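Local coordinates for inositol 2-dehydrogenase/D-chiro-inositol 3-dehydrogenase (Lactobacillus casei, PDB 4MIY), which catalyses the NAD-dependent oxidation of myo-inositol and D-chiro-inositol to the corresponding keto-inositols, at residues 62-73 / 85-96; 15-23 / 43-51. All coordinates share one frame; numbering follows the deposited sequence.

In the fold
Both contacts belong to the NAD-binding Rossmann domain. Interaction 1 joins two neighbouring strands of its parallel sheet, 69-72 and 92-95, and interaction 2 packs helix 12-24, which leads off from the first strand, against helix 38-47. Their centres lie about 18 Å apart, yet they meet through H17: its NE2 is 2.8 Å from OE2 of E96, probably hydrogen-bonded, and 3.8 Å from CE1 of F94. Helix 12-24 thus lies against the sheet face that carries F71 and F94. V73 and E96 of interaction 1 line the NAD pocket directly, whereas in interaction 2 the side chain of R15 stays about 8 Å from the dinucleotide.

Interaction 1 of 2, residues 62-73 / 85-96; sequences LQDPDIDAVFVV and KALDTDKFIFTE. With NAD (nicotinamide-adenine-dinucleotide), chain E.
F94 lays its CB over the face of the F71 ring on adjacent parallel strands, 69-72 and 92-95, which helix 79-86 connects in a beta-alpha-beta unit of the Rossmann fold. Five backbone hydrogen bonds zip the strands together, from F92 N to D68 O at one end to E96 N to V72 O at the other. The aromatic pair packs tightly: CB of F94 sits 3.8 Å from the F71 ring centroid, almost on the ring normal, while the rings, their planes inclined at 27°, are slid so that they barely overlap. F94 CG lies anti to the backbone N (chi1 -174°), which sends its ring out past the CD2-CE2 side of F71. On the opposite face of the sheet, V70 CG2 lies beside I93 CG1 and V72 CB beside T95 OG1.

The loose side is the exposed turn at P65 and D66, which hardly touch the other segment. K91 and L62, by contrast, are buried and well packed. The extended chain of K91 passes I67, with CE 3.7 Å from I67 CB, then bends at chi4 (39°) to bring NZ within 2.9 Å of D64 O; a weaker bond reaches L62 O at 3.4 Å. A methionine in its place would probably leave D64 O without this donor and the 62-67 loop less firmly tied to the strand. Beside it, L62 CD2 packs 3.7 Å from A86 CB. At the cofactor end, V73 and E96 border the NAD ribose; E96 OE2 is hydrogen-bonded to H17 NE2, and OE1 of E96 approaches the carboxamide O7N of NAD to 2.9 Å.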
loop_
_atom_site.group_PDB
_atom_site.type_symbol
_atom_site.label_atom_id
_atom_site.label_comp_id
_atom_site.label_asym_id
_atom_site.label_seq_id
_atom_site.Cartn_x
_atom_site.Cartn_y
_atom_site.Cartn_z
ATOM N N LEU A 62 -11.424 46.053 20.404
ATOM C CA LEU A 62 -12.383 45.333 21.173
ATOM C C LEU A 62 -13.553 46.163 21.655
ATOM O O LEU A 62 -14.508 45.629 22.134
ATOM C CB LEU A 62 -11.718 44.685 22.355
ATOM C CG LEU A 62 -10.833 43.478 22.035
ATOM C CD1 LEU A 62 -10.032 43.081 23.249
ATOM C CD2 LEU A 62 -11.649 42.297 21.587
ATOM N N GLN A 63 -13.462 47.466 21.506
ATOM C CA GLN A 63 -14.563 48.328 21.877
ATOM C C GLN A 63 -15.453 48.606 20.687
ATOM O O GLN A 63 -16.418 49.323 20.800
ATOM C CB GLN A 63 -14.026 49.630 22.411
ATOM C CG GLN A 63 -13.595 49.550 23.845
ATOM C CD GLN A 63 -12.714 50.724 24.284
ATOM O OE1 GLN A 63 -12.297 51.553 23.478
ATOM N NE2 GLN A 63 -12.412 50.771 25.574
ATOM N N ASP A 64 -15.114 48.061 19.533
ATOM C CA ASP A 64 -15.921 48.281 18.370
ATOM C C ASP A 64 -17.128 47.375 18.523
ATOM O O ASP A 64 -16.995 46.183 18.613
ATOM C CB ASP A 64 -15.160 47.984 17.093
ATOM C CG ASP A 64 -15.965 48.229 15.872
ATOM O OD1 ASP A 64 -17.188 48.237 15.955
ATOM O OD2 ASP A 64 -15.391 48.404 14.817
ATOM N N PRO A 65 -18.328 47.973 18.600
ATOM C CA PRO A 65 -19.501 47.178 18.928
ATOM C C PRO A 65 -20.026 46.434 17.725
ATOM O O PRO A 65 -20.899 45.622 17.895
ATOM C CB PRO A 65 -20.505 48.251 19.375
ATOM C CG PRO A 65 -20.138 49.375 18.604
ATOM C CD PRO A 65 -18.679 49.393 18.465
ATOM N N ASP A 66 -19.510 46.715 16.552
ATOM C CA ASP A 66 -19.957 46.009 15.381
ATOM C C ASP A 66 -19.177 44.726 15.068
ATOM O O ASP A 66 -19.525 44.012 14.184
ATOM C CB ASP A 66 -19.949 46.936 14.201
ATOM C CG ASP A 66 -21.078 47.953 14.254
ATOM O OD1 ASP A 66 -22.111 47.705 14.910
ATOM O OD2 ASP A 66 -20.907 49.015 13.646
ATOM N N ILE A 67 -18.170 44.427 15.851
ATOM C CA ILE A 67 -17.379 43.234 15.621
ATOM C C ILE A 67 -17.991 42.094 16.404
ATOM O O ILE A 67 -18.195 42.198 17.572
ATOM C CB ILE A 67 -15.946 43.405 16.087
ATOM C CG1 ILE A 67 -15.246 44.506 15.338
ATOM C CG2 ILE A 67 -15.206 42.192 15.809
ATOM C CD1 ILE A 67 -13.887 44.707 15.761
ATOM N N ASP A 68 -18.265 40.994 15.718
ATOM C CA ASP A 68 -18.916 39.858 16.303
ATOM C C ASP A 68 -17.892 38.923 16.976
ATOM O O ASP A 68 -18.148 38.327 17.970
ATOM C CB ASP A 68 -19.664 39.084 15.189
ATOM C CG ASP A 68 -20.841 39.850 14.604
ATOM O OD1 ASP A 68 -21.685 40.254 15.367
ATOM O OD2 ASP A 68 -20.921 40.017 13.410
ATOM N N ALA A 69 -16.740 38.814 16.347
ATOM C CA ALA A 69 -15.721 37.891 16.771
ATOM C C ALA A 69 -14.328 38.432 16.513
ATOM O O ALA A 69 -14.106 39.162 15.609
ATOM C CB ALA A 69 -15.884 36.558 16.058
ATOM N N VAL A 70 -13.421 38.015 17.369
ATOM C CA VAL A 70 -12.026 38.335 17.215
ATOM C C VAL A 70 -11.148 37.100 17.033
ATOM O O VAL A 70 -11.373 36.110 17.639
ATOM C CB VAL A 70 -11.503 39.233 18.367
ATOM C CG1 VAL A 70 -12.266 40.529 18.383
ATOM C CG2 VAL A 70 -11.628 38.574 19.676
ATOM N N PHE A 71 -10.176 37.222 16.158
ATOM C CA PHE A 71 -9.135 36.224 16.003
ATOM C C PHE A 71 -7.854 36.745 16.626
ATOM O O PHE A 71 -7.418 37.790 16.291
ATOM C CB PHE A 71 -8.900 35.920 14.526
ATOM C CG PHE A 71 -9.869 34.940 13.946
ATOM C CD1 PHE A 71 -11.193 35.201 13.934
ATOM C CD2 PHE A 71 -9.438 33.774 13.415
ATOM C CE1 PHE A 71 -12.054 34.316 13.394
ATOM C CE2 PHE A 71 -10.307 32.898 12.922
ATOM C CZ PHE A 71 -11.603 33.174 12.894
ATOM N N VAL A 72 -7.303 36.008 17.564
ATOM C CA VAL A 72 -6.067 36.420 18.215
ATOM C C VAL A 72 -4.922 35.615 17.659
ATOM O O VAL A 72 -4.822 34.446 17.907
ATOM C CB VAL A 72 -6.106 36.212 19.678
ATOM C CG1 VAL A 72 -4.887 36.800 20.317
ATOM C CG2 VAL A 72 -7.376 36.745 20.291
ATOM N N VAL A 73 -4.092 36.275 16.894
ATOM C CA VAL A 73 -3.036 35.631 16.146
ATOM C C VAL A 73 -1.682 36.324 16.302
ATOM O O VAL A 73 -0.913 36.373 15.405
ATOM C CB VAL A 73 -3.401 35.516 14.651
ATOM C CG1 VAL A 73 -2.717 34.311 14.027
ATOM C CG2 VAL A 73 -4.904 35.397 14.449
ATOM N N LYS A 85 -8.739 40.601 27.900
ATOM C CA LYS A 85 -9.444 41.803 27.516
ATOM C C LYS A 85 -10.695 41.566 26.713
ATOM O O LYS A 85 -11.663 42.254 26.840
ATOM C CB LYS A 85 -8.563 42.691 26.709
ATOM C CG LYS A 85 -7.588 43.490 27.502
ATOM C CD LYS A 85 -6.512 43.856 26.621
ATOM C CE LYS A 85 -5.765 44.983 27.138
ATOM N NZ LYS A 85 -4.489 44.387 27.429
ATOM N N ALA A 86 -10.687 40.552 25.879
ATOM C CA ALA A 86 -11.830 40.270 25.040
ATOM C C ALA A 86 -12.946 39.661 25.861
ATOM O O ALA A 86 -14.102 39.780 25.527
ATOM C CB ALA A 86 -11.410 39.350 23.887
ATOM N N LEU A 87 -12.588 39.027 26.962
ATOM C CA LEU A 87 -13.569 38.472 27.855
ATOM C C LEU A 87 -14.353 39.513 28.669
ATOM O O LEU A 87 -15.300 39.165 29.305
ATOM C CB LEU A 87 -12.942 37.469 28.776
ATOM C CG LEU A 87 -12.515 36.166 28.139
ATOM C CD1 LEU A 87 -11.546 35.458 29.012
ATOM C CD2 LEU A 87 -13.731 35.330 27.939
ATOM N N ASP A 88 -13.898 40.744 28.645
ATOM C CA ASP A 88 -14.666 41.860 29.178
ATOM C C ASP A 88 -15.715 42.342 28.184
ATOM O O ASP A 88 -16.530 43.144 28.534
ATOM C CB ASP A 88 -13.758 43.033 29.502
ATOM C CG ASP A 88 -12.881 42.789 30.693
ATOM O OD1 ASP A 88 -13.238 42.013 31.588
ATOM O OD2 ASP A 88 -11.828 43.390 30.704
ATOM N N THR A 89 -15.653 41.885 26.935
ATOM C CA THR A 89 -16.702 42.098 25.963
ATOM C C THR A 89 -17.557 40.859 25.826
ATOM O O THR A 89 -17.367 39.901 26.522
ATOM C CB THR A 89 -16.165 42.351 24.608
ATOM O OG1 THR A 89 -15.633 41.137 24.073
ATOM C CG2 THR A 89 -15.098 43.366 24.641
ATOM N N ASP A 90 -18.511 40.914 24.921
ATOM C CA ASP A 90 -19.405 39.810 24.671
ATOM C C ASP A 90 -18.994 39.048 23.403
ATOM O O ASP A 90 -19.682 38.187 22.947
ATOM C CB ASP A 90 -20.865 40.306 24.562
ATOM C CG ASP A 90 -21.600 40.213 25.885
ATOM O OD1 ASP A 90 -21.160 39.456 26.740
ATOM O OD2 ASP A 90 -22.627 40.869 26.088
ATOM N N LYS A 91 -17.873 39.411 22.845
ATOM C CA LYS A 91 -17.451 38.847 21.592
ATOM C C LYS A 91 -17.020 37.384 21.671
ATOM O O LYS A 91 -16.578 36.903 22.660
ATOM C CB LYS A 91 -16.337 39.686 20.978
ATOM C CG LYS A 91 -16.746 41.096 20.634
ATOM C CD LYS A 91 -15.572 41.914 20.285
ATOM C CE LYS A 91 -15.888 43.308 19.772
ATOM N NZ LYS A 91 -16.964 43.937 20.457
ATOM N N PHE A 92 -17.226 36.696 20.570
ATOM C CA PHE A 92 -16.648 35.391 20.395
ATOM C C PHE A 92 -15.141 35.531 20.129
ATOM O O PHE A 92 -14.697 36.486 19.572
ATOM C CB PHE A 92 -17.354 34.687 19.232
ATOM C CG PHE A 92 -18.770 34.281 19.540
ATOM C CD1 PHE A 92 -19.039 33.082 20.119
ATOM C CD2 PHE A 92 -19.815 35.094 19.233
ATOM C CE1 PHE A 92 -20.331 32.698 20.364
ATOM C CE2 PHE A 92 -21.057 34.717 19.476
ATOM C CZ PHE A 92 -21.333 33.526 20.056
ATOM N N ILE A 93 -14.390 34.532 20.551
ATOM C CA ILE A 93 -12.945 34.587 20.527
ATOM C C ILE A 93 -12.353 33.276 19.956
ATOM O O ILE A 93 -12.572 32.209 20.489
ATOM C CB ILE A 93 -12.411 34.757 21.942
ATOM C CG1 ILE A 93 -12.950 36.034 22.582
ATOM C CG2 ILE A 93 -10.906 34.763 21.943
ATOM C CD1 ILE A 93 -12.911 35.966 24.064
ATOM N N PHE A 94 -11.633 33.436 18.856
ATOM C CA PHE A 94 -10.783 32.401 18.292
ATOM C C PHE A 94 -9.347 32.807 18.550
ATOM O O PHE A 94 -8.879 33.750 18.017
ATOM C CB PHE A 94 -11.018 32.249 16.789
ATOM C CG PHE A 94 -10.265 31.096 16.163
ATOM C CD1 PHE A 94 -8.975 31.254 15.751
ATOM C CD2 PHE A 94 -10.854 29.867 16.016
ATOM C CE1 PHE A 94 -8.293 30.226 15.195
ATOM C CE2 PHE A 94 -10.160 28.828 15.471
ATOM C CZ PHE A 94 -8.894 29.008 15.063
ATOM N N THR A 95 -8.690 32.060 19.403
ATOM C CA THR A 95 -7.283 32.278 19.629
ATOM C C THR A 95 -6.478 31.139 19.041
ATOM O O THR A 95 -6.808 30.005 19.217
ATOM C CB THR A 95 -6.942 32.495 21.114
ATOM O OG1 THR A 95 -5.572 32.811 21.248
ATOM C CG2 THR A 95 -7.253 31.331 21.910
ATOM N N GLU A 96 -5.450 31.489 18.307
ATOM C CA GLU A 96 -4.475 30.488 17.978
ATOM C C GLU A 96 -3.857 29.892 19.237
ATOM O O GLU A 96 -3.893 30.477 20.285
ATOM C CB GLU A 96 -3.412 31.032 17.035
ATOM C CG GLU A 96 -3.741 30.862 15.562
ATOM C CD GLU A 96 -3.960 29.404 15.169
ATOM O OE1 GLU A 96 -3.499 28.526 15.881
ATOM O OE2 GLU A 96 -4.595 29.171 14.170
HETATM P PA NAD E . 4.337 36.084 13.271
HETATM O O1A NAD E . 5.448 36.523 14.092
HETATM O O2A NAD E . 4.409 36.054 11.886
HETATM O O5B NAD E . 3.100 37.062 13.416
HETATM C C5B NAD E . 2.622 37.541 14.606
HETATM C C4B NAD E . 2.117 38.977 14.407
HETATM O O4B NAD E . 1.681 39.413 15.666
HETATM C C3B NAD E . 3.198 39.999 14.081
HETATM O O3B NAD E . 2.795 40.772 13.026
HETATM C C2B NAD E . 3.390 40.798 15.340
HETATM O O2B NAD E . 3.788 42.126 15.092
HETATM C C1B NAD E . 2.026 40.783 15.916
HETATM N N9A NAD E . 1.954 41.003 17.343
HETATM C C8A NAD E . 2.752 40.581 18.274
HETATM N N7A NAD E . 2.325 40.898 19.489
HETATM C C5A NAD E . 1.193 41.554 19.329
HETATM C C6A NAD E . 0.210 42.214 20.165
HETATM N N6A NAD E . 0.277 42.236 21.473
HETATM N N1A NAD E . -0.831 42.738 19.562
HETATM C C2A NAD E . -0.982 42.752 18.289
HETATM N N3A NAD E . -0.113 42.210 17.464
HETATM C C4A NAD E . 0.962 41.606 17.930
HETATM O O3 NAD E . 3.906 34.721 13.945
HETATM P PN NAD E . 2.801 33.652 13.385
HETATM O O1N NAD E . 3.513 32.552 12.747
HETATM O O2N NAD E . 1.930 34.289 12.468
HETATM O O5D NAD E . 2.190 33.029 14.635
HETATM C C5D NAD E . 1.164 33.719 15.305
HETATM C C4D NAD E . 0.423 32.814 16.234
HETATM O O4D NAD E . -0.155 31.790 15.444
HETATM C C3D NAD E . 1.340 32.181 17.227
HETATM O O3D NAD E . 0.639 32.035 18.422
HETATM C C2D NAD E . 1.594 30.834 16.556
HETATM O O2D NAD E . 1.898 29.936 17.552
HETATM C C1D NAD E . 0.255 30.543 15.939
HETATM N N1N NAD E . 0.343 29.554 14.864
HETATM C C2N NAD E . -0.383 28.440 14.929
HETATM C C3N NAD E . -0.317 27.446 13.975
HETATM C C7N NAD E . -1.171 26.204 14.082
HETATM O O7N NAD E . -2.178 26.187 14.715
HETATM N N7N NAD E . -0.767 25.198 13.419
HETATM C C4N NAD E . 0.503 27.658 12.881
HETATM C C5N NAD E . 1.225 28.829 12.848
HETATM C C6N NAD E . 1.133 29.749 13.859
#

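Interaction 2 of 2, residues 15-23 / 43-51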
loop_
_atom_site.group_PDB
_atom_site.type_symbol
_atom_site.label_atom_id
_atom_site.label_comp_id
_atom_site.label_asym_id
_atom_site.label_seq_id
_atom_site.Cartn_x
_atom_site.Cartn_y
_atom_site.Cartn_z
ATOM N N ARG A 15 -2.395 36.577 8.572
ATOM C CA ARG A 15 -2.759 36.834 7.215
ATOM C C ARG A 15 -3.399 35.623 6.556
ATOM O O ARG A 15 -4.231 35.751 5.704
ATOM C CB ARG A 15 -1.541 37.230 6.404
ATOM C CG ARG A 15 -1.026 38.629 6.661
ATOM C CD ARG A 15 0.398 38.820 6.049
ATOM N NE ARG A 15 0.397 38.848 4.616
ATOM C CZ ARG A 15 0.169 39.927 3.889
ATOM N NH1 ARG A 15 -0.071 41.081 4.461
ATOM N NH2 ARG A 15 0.182 39.845 2.589
ATOM N N ALA A 16 -2.956 34.455 6.957
ATOM C CA ALA A 16 -3.530 33.240 6.424
ATOM C C ALA A 16 -4.971 33.026 6.886
ATOM O O ALA A 16 -5.764 32.564 6.149
ATOM C CB ALA A 16 -2.669 32.061 6.778
ATOM N N HIS A 17 -5.263 33.400 8.111
ATOM C CA HIS A 17 -6.646 33.404 8.594
ATOM C C HIS A 17 -7.497 34.466 7.892
ATOM O O HIS A 17 -8.618 34.241 7.589
ATOM C CB HIS A 17 -6.708 33.586 10.086
ATOM C CG HIS A 17 -6.439 32.344 10.859
ATOM N ND1 HIS A 17 -6.884 31.118 10.452
ATOM C CD2 HIS A 17 -5.803 32.146 12.024
ATOM C CE1 HIS A 17 -6.508 30.213 11.320
ATOM N NE2 HIS A 17 -5.864 30.811 12.295
ATOM N N ILE A 18 -6.921 35.630 7.649
ATOM C CA ILE A 18 -7.606 36.636 6.858
ATOM C C ILE A 18 -7.931 36.153 5.472
ATOM O O ILE A 18 -8.995 36.358 4.982
ATOM C CB ILE A 18 -6.793 37.953 6.776
ATOM C CG1 ILE A 18 -6.728 38.592 8.144
ATOM C CG2 ILE A 18 -7.330 38.874 5.692
ATOM C CD1 ILE A 18 -5.836 39.800 8.197
ATOM N N ASP A 19 -6.964 35.515 4.844
ATOM C CA ASP A 19 -7.181 34.908 3.559
ATOM C C ASP A 19 -8.336 33.885 3.602
ATOM O O ASP A 19 -9.156 33.836 2.734
ATOM C CB ASP A 19 -5.889 34.235 3.089
ATOM C CG ASP A 19 -6.007 33.678 1.724
ATOM O OD1 ASP A 19 -6.335 34.435 0.839
ATOM O OD2 ASP A 19 -5.799 32.484 1.552
ATOM N N ARG A 20 -8.343 33.084 4.646
ATOM C CA ARG A 20 -9.404 32.122 4.862
ATOM C C ARG A 20 -10.761 32.797 4.940
ATOM O O ARG A 20 -11.666 32.422 4.260
ATOM C CB ARG A 20 -9.134 31.268 6.116
ATOM C CG ARG A 20 -8.294 30.030 5.821
ATOM C CD ARG A 20 -8.051 29.113 6.973
ATOM N NE ARG A 20 -6.969 29.537 7.823
ATOM C CZ ARG A 20 -5.693 29.257 7.626
ATOM N NH1 ARG A 20 -5.294 28.542 6.608
ATOM N NH2 ARG A 20 -4.821 29.681 8.479
ATOM N N LEU A 21 -10.847 33.831 5.749
ATOM C CA LEU A 21 -12.097 34.515 5.983
ATOM C C LEU A 21 -12.550 35.311 4.782
ATOM O O LEU A 21 -13.700 35.500 4.586
ATOM C CB LEU A 21 -12.008 35.403 7.199
ATOM C CG LEU A 21 -11.730 34.647 8.480
ATOM C CD1 LEU A 21 -11.291 35.576 9.483
ATOM C CD2 LEU A 21 -12.921 33.911 8.985
ATOM N N THR A 22 -11.607 35.722 3.963
ATOM C CA THR A 22 -11.895 36.614 2.847
ATOM C C THR A 22 -12.103 35.904 1.542
ATOM O O THR A 22 -12.936 36.260 0.742
ATOM C CB THR A 22 -10.721 37.598 2.686
ATOM O OG1 THR A 22 -10.554 38.286 3.921
ATOM C CG2 THR A 22 -10.969 38.580 1.606
ATOM N N ASN A 23 -11.286 34.906 1.321
ATOM C CA ASN A 23 -11.218 34.320 0.043
ATOM C C ASN A 23 -11.742 32.901 0.014
ATOM O O ASN A 23 -12.340 32.494 -0.937
ATOM C CB ASN A 23 -9.790 34.405 -0.456
ATOM C CG ASN A 23 -9.372 35.828 -0.756
ATOM O OD1 ASN A 23 -10.138 36.579 -1.284
ATOM N ND2 ASN A 23 -8.178 36.180 -0.394
ATOM N N ALA A 43 -0.718 46.685 5.616
ATOM C CA ALA A 43 -0.503 45.816 4.485
ATOM C C ALA A 43 -1.617 44.759 4.342
ATOM O O ALA A 43 -1.994 44.397 3.262
ATOM C CB ALA A 43 0.842 45.171 4.562
ATOM N N ALA A 44 -2.137 44.312 5.459
ATOM C CA ALA A 44 -3.173 43.304 5.427
ATOM C C ALA A 44 -4.412 43.858 4.799
ATOM O O ALA A 44 -5.021 43.242 3.953
ATOM C CB ALA A 44 -3.435 42.863 6.769
ATOM N N VAL A 45 -4.768 45.058 5.177
ATOM C CA VAL A 45 -5.949 45.652 4.638
ATOM C C VAL A 45 -5.777 45.831 3.184
ATOM O O VAL A 45 -6.646 45.588 2.397
ATOM C CB VAL A 45 -6.169 47.007 5.237
ATOM C CG1 VAL A 45 -7.272 47.683 4.543
ATOM C CG2 VAL A 45 -6.417 46.891 6.681
ATOM N N ARG A 46 -4.582 46.258 2.829
ATOM C CA ARG A 46 -4.270 46.538 1.458
ATOM C C ARG A 46 -4.204 45.306 0.569
ATOM O O ARG A 46 -4.821 45.264 -0.468
ATOM C CB ARG A 46 -2.964 47.313 1.393
ATOM C CG ARG A 46 -2.632 47.876 0.045
ATOM C CD ARG A 46 -1.444 48.878 0.122
ATOM N NE ARG A 46 -0.294 48.318 0.828
ATOM C CZ ARG A 46 0.141 48.748 1.997
ATOM N NH1 ARG A 46 -0.441 49.761 2.580
ATOM N NH2 ARG A 46 1.177 48.179 2.567
ATOM N N ASP A 47 -3.441 44.318 0.999
ATOM C CA ASP A 47 -3.163 43.138 0.218
ATOM C C ASP A 47 -4.396 42.295 -0.039
ATOM O O ASP A 47 -4.535 41.687 -1.057
ATOM C CB ASP A 47 -2.101 42.287 0.908
ATOM C CG ASP A 47 -0.716 42.935 0.917
ATOM O OD1 ASP A 47 -0.504 43.938 0.225
ATOM O OD2 ASP A 47 0.163 42.414 1.631
ATOM N N PHE A 48 -5.298 42.287 0.920
ATOM C CA PHE A 48 -6.498 41.481 0.824
ATOM C C PHE A 48 -7.715 42.298 0.473
ATOM O O PHE A 48 -8.803 41.803 0.494
ATOM C CB PHE A 48 -6.709 40.730 2.142
ATOM C CG PHE A 48 -5.674 39.714 2.413
ATOM C CD1 PHE A 48 -5.709 38.525 1.776
ATOM C CD2 PHE A 48 -4.672 39.956 3.279
ATOM C CE1 PHE A 48 -4.766 37.611 1.989
ATOM C CE2 PHE A 48 -3.729 39.046 3.485
ATOM C CZ PHE A 48 -3.790 37.859 2.848
ATOM N N HIS A 49 -7.504 43.568 0.182
ATOM C CA HIS A 49 -8.580 44.459 -0.262
ATOM C C HIS A 49 -9.760 44.520 0.645
ATOM O O HIS A 49 -10.864 44.398 0.198
ATOM C CB HIS A 49 -9.113 44.055 -1.603
ATOM C CG HIS A 49 -8.107 44.107 -2.684
ATOM N ND1 HIS A 49 -6.786 43.796 -2.487
ATOM C CD2 HIS A 49 -8.228 44.430 -3.981
ATOM C CE1 HIS A 49 -6.137 43.906 -3.622
ATOM N NE2 HIS A 49 -6.989 44.292 -4.546
ATOM N N LEU A 50 -9.493 44.705 1.908
ATOM C CA LEU A 50 -10.472 44.694 2.932
ATOM C C LEU A 50 -11.096 46.063 3.073
ATOM O O LEU A 50 -10.447 47.054 2.879
ATOM C CB LEU A 50 -9.796 44.359 4.235
ATOM C CG LEU A 50 -9.105 43.023 4.411
ATOM C CD1 LEU A 50 -8.681 42.880 5.775
ATOM C CD2 LEU A 50 -10.017 41.904 4.072
ATOM N N ASN A 51 -12.377 46.076 3.384
ATOM C CA ASN A 51 -13.034 47.256 3.864
ATOM C C ASN A 51 -12.964 47.211 5.361
ATOM O O ASN A 51 -13.848 46.700 6.007
ATOM C CB ASN A 51 -14.478 47.328 3.357
ATOM C CG ASN A 51 -15.242 48.486 3.956
ATOM O OD1 ASN A 51 -15.037 49.609 3.584
ATOM N ND2 ASN A 51 -16.126 48.202 4.887
#
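F48 sets its ring against I18 and R15, wedged between helices 12-24 and 38-47, two neighbouring helices of the Rossmann domain; the axes of 15-23 and 43-47 come within 11.0 Å. It directly follows helix 38-47, which ends in a Schellman motif with H49 at positive phi as the C-prime residue. CB of F48 begins 4.1 Å from I18 CG2, and that methyl then lies over the ring face, above CG and CD2 and offset toward the rim, in a CH-pi contact. I18 CG2 stands anti to the backbone N of its residue, on the branch that faces the ring, while CD1 of I18 reaches A44 CB. Farther out, CD1 of F48 has N23 ND2 near the ring plane, and CE1 meets D19 CB at 3.7 Å. CE2 comes over the face of the R15 guanidinium, 4.0 Å from R15 CZ, with the two planes 52° apart. At the tip, CZ lies 3.6 Å from R15 O.

N23 is steadied by its ND2, which donates almost straight to D19 OD1 from within its own amide plane. Beyond the ring, L50 CD2 packs against T22 OG1, which donates to I18 O within its own helix. L50 also touches V30 of strand 28-34, joining this contact to the parallel sheet.

R15 bends at chi3 (70°) to carry its guanidinium across to the second helix, where a salt bridge forms with D47. The guanidinium and carboxylate planes stand 81° apart, and a single oxygen takes both donors: D47 OD2 receives R15 NH2 at 2.7 Å and, weakly, NH1.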